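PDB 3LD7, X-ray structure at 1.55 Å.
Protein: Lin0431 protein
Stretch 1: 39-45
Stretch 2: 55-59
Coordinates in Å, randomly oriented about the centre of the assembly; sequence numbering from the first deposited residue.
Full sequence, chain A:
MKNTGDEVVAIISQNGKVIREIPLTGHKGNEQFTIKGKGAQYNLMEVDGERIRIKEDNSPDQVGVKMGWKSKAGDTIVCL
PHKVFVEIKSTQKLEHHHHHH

Stretch 1 (39-45) GAQYNLM
Stretch 2, residues 55-59: KEDNS

The most striking feature of this contact is a very short hydrogen bond, 2.5 Å from Tyr42 OH to Glu56 OE2, which joins two side chains from neighbouring antiparallel strands, the tyrosine reaching across to the partner strand. Glu56 is extended (chi1 169°, chi2 -160°, chi3 -46°), and its carboxylate meets the phenol near the plane of the ring. Tyr42 adopts the p rotamer (chi1 76°, chi2 -84°); its CA-to-CB bond points sideways, yet the ring leans over the partner strand. One ring face is thereby laid over the backbone of the second stretch, where Asp57 CA lies 4.2 Å from the centroid of the Tyr42 ring and 27° off the normal, a CH-pi contact. A water adds to this arrangement, donating to Tyr42 OH at 2.6 Å and, weakly, to Asp57 O at 3.2 Å.

The strands, 42-45 and 55-57, run at 176° with a closest axial approach of 4.8 Å. Asn43 and Asp57 form a non-hydrogen-bonded pair with CA atoms 4.5 Å apart, whereas Leu44 and Glu56 form a hydrogen-bonded pair with CA atoms 5.3 Å apart. In the latter, Leu44 N donates to Glu56 O at 2.8 Å and 165°, close to linear. Lys55 N donates to Leu44 O at 2.7 Å, but more bent, at 139°. This bend accompanies a departure from extended geometry at Lys55 (phi/psi -70/-42); Glu56 and Asp57 have extended values (-162/147 and -159/167), as do Tyr42 (-146/160), Asn43 (-138/123) and Leu44 (-91/109).

Beyond the ladder, Asn58 takes over the pairing with its side chain. In the p rotamer (chi1 61°, chi2 -8°; phi/psi -104/27), its amide spans the loop that leads into Tyr42: Asn58 ND2 donates to Ala40 O at 2.9 Å and 160°, while Asn58 OD1 accepts from Tyr42 N at 3.1 Å and 164°. A single amide thus satisfies one backbone acceptor and one backbone donor, extending the association past the last strand residue, Asp57.

Asn43 and Asp57 share one face of the sheet, and both are buried. Asn43 is m (chi1 -64°) and Asp57 is p (chi1 70°, chi2 43°). Asp57 OD1 accepts from both Ser59 N at 2.8 Å and Ser59 OG at 2.7 Å, tying the turn after the strand to its final residue. On the other face, Leu44 (chi1 t, chi2 p) lies beside Glu56 and Lys55. Lys55 is all-trans, and Lys55 CD approaches Leu44 CD2 to 4.2 Å before the chain leads away.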

# COMPACT_ATOMS: atom_id res chain seq x y z
N GLY A 39 -7.78 -17.45 -4.03
CA GLY A 39 -6.91 -18.56 -3.71
C GLY A 39 -6.18 -18.26 -2.42
O GLY A 39 -6.80 -17.97 -1.40
N ALA A 40 -4.86 -18.34 -2.48
CA ALA A 40 -4.03 -18.10 -1.31
C ALA A 40 -3.27 -16.78 -1.45
O ALA A 40 -2.37 -16.49 -0.65
CB ALA A 40 -3.05 -19.24 -1.13
N GLN A 41 -3.61 -15.97 -2.45
CA GLN A 41 -2.93 -14.71 -2.64
C GLN A 41 -3.15 -13.77 -1.46
O GLN A 41 -4.29 -13.60 -0.97
CB GLN A 41 -3.43 -14.01 -3.91
CG GLN A 41 -3.32 -14.88 -5.17
CD GLN A 41 -4.32 -14.48 -6.22
OE1 GLN A 41 -4.87 -15.31 -6.93
NE2 GLN A 41 -4.56 -13.17 -6.34
N TYR A 42 -2.07 -13.17 -0.98
CA TYR A 42 -2.21 -12.13 0.03
C TYR A 42 -1.16 -11.05 -0.14
O TYR A 42 -0.12 -11.27 -0.76
CB TYR A 42 -2.12 -12.72 1.46
CG TYR A 42 -0.70 -13.06 1.87
CD1 TYR A 42 -0.14 -14.27 1.50
CD2 TYR A 42 0.07 -12.18 2.61
CE1 TYR A 42 1.15 -14.60 1.84
CE2 TYR A 42 1.37 -12.50 2.97
CZ TYR A 42 1.90 -13.72 2.58
OH TYR A 42 3.19 -14.07 2.92
N ASN A 43 -1.44 -9.89 0.44
CA ASN A 43 -0.45 -8.82 0.60
C ASN A 43 -0.61 -8.26 1.99
O ASN A 43 -1.71 -7.79 2.35
CB ASN A 43 -0.62 -7.67 -0.42
CG ASN A 43 -0.40 -8.13 -1.86
OD1 ASN A 43 0.69 -7.95 -2.47
ND2 ASN A 43 -1.40 -8.69 -2.42
N LEU A 44 0.47 -8.30 2.75
CA LEU A 44 0.50 -7.72 4.08
C LEU A 44 0.96 -6.29 3.97
O LEU A 44 2.12 -6.02 3.62
CB LEU A 44 1.43 -8.52 4.98
CG LEU A 44 1.53 -8.08 6.43
CD1 LEU A 44 0.17 -8.01 7.11
CD2 LEU A 44 2.45 -9.03 7.15
N MSE A 45 0.03 -5.36 4.19
CA MSE A 45 0.29 -3.93 4.09
C MSE A 45 0.73 -3.41 5.44
O MSE A 45 0.24 -3.87 6.48
CB MSE A 45 -1.00 -3.20 3.69
CG MSE A 45 -1.67 -3.80 2.45
SE MSE A 45 -0.53 -3.93 0.88
CE MSE A 45 0.10 -2.05 0.84
N LYS A 55 4.67 -5.10 3.16
CA LYS A 55 5.68 -5.71 4.00
C LYS A 55 6.08 -7.08 3.47
O LYS A 55 7.28 -7.43 3.43
CB LYS A 55 5.18 -5.83 5.44
CG LYS A 55 6.20 -6.50 6.37
CD LYS A 55 5.74 -6.47 7.82
CE LYS A 55 6.82 -7.08 8.73
NZ LYS A 55 6.48 -6.99 10.16
N GLU A 56 5.09 -7.84 3.03
CA GLU A 56 5.33 -9.20 2.61
C GLU A 56 4.16 -9.64 1.77
O GLU A 56 3.03 -9.22 2.00
CB GLU A 56 5.48 -10.08 3.86
CG GLU A 56 5.49 -11.55 3.65
CD GLU A 56 5.15 -12.28 4.95
OE1 GLU A 56 5.71 -11.91 6.00
OE2 GLU A 56 4.30 -13.17 4.93
N ASP A 57 4.43 -10.49 0.78
CA ASP A 57 3.36 -11.08 -0.01
C ASP A 57 3.86 -12.34 -0.68
O ASP A 57 5.07 -12.61 -0.65
CB ASP A 57 2.69 -10.09 -0.99
CG ASP A 57 3.57 -9.69 -2.15
OD1 ASP A 57 4.25 -10.56 -2.74
OD2 ASP A 57 3.50 -8.49 -2.52
N ASN A 58 2.93 -13.14 -1.22
CA ASN A 58 3.32 -14.34 -1.96
C ASN A 58 3.19 -14.20 -3.47
O ASN A 58 2.99 -15.19 -4.20
CB ASN A 58 2.62 -15.59 -1.42
CG ASN A 58 1.12 -15.52 -1.52
OD1 ASN A 58 0.55 -14.48 -1.85
ND2 ASN A 58 0.46 -16.63 -1.20
N SER A 59 3.30 -12.96 -3.94
CA SER A 59 3.30 -12.74 -5.38
C SER A 59 4.49 -13.45 -6.02
O SER A 59 5.55 -13.60 -5.40
CB SER A 59 3.31 -11.24 -5.71
OG SER A 59 4.57 -10.63 -5.41
O HOH W 1 5.10 -15.08 1.42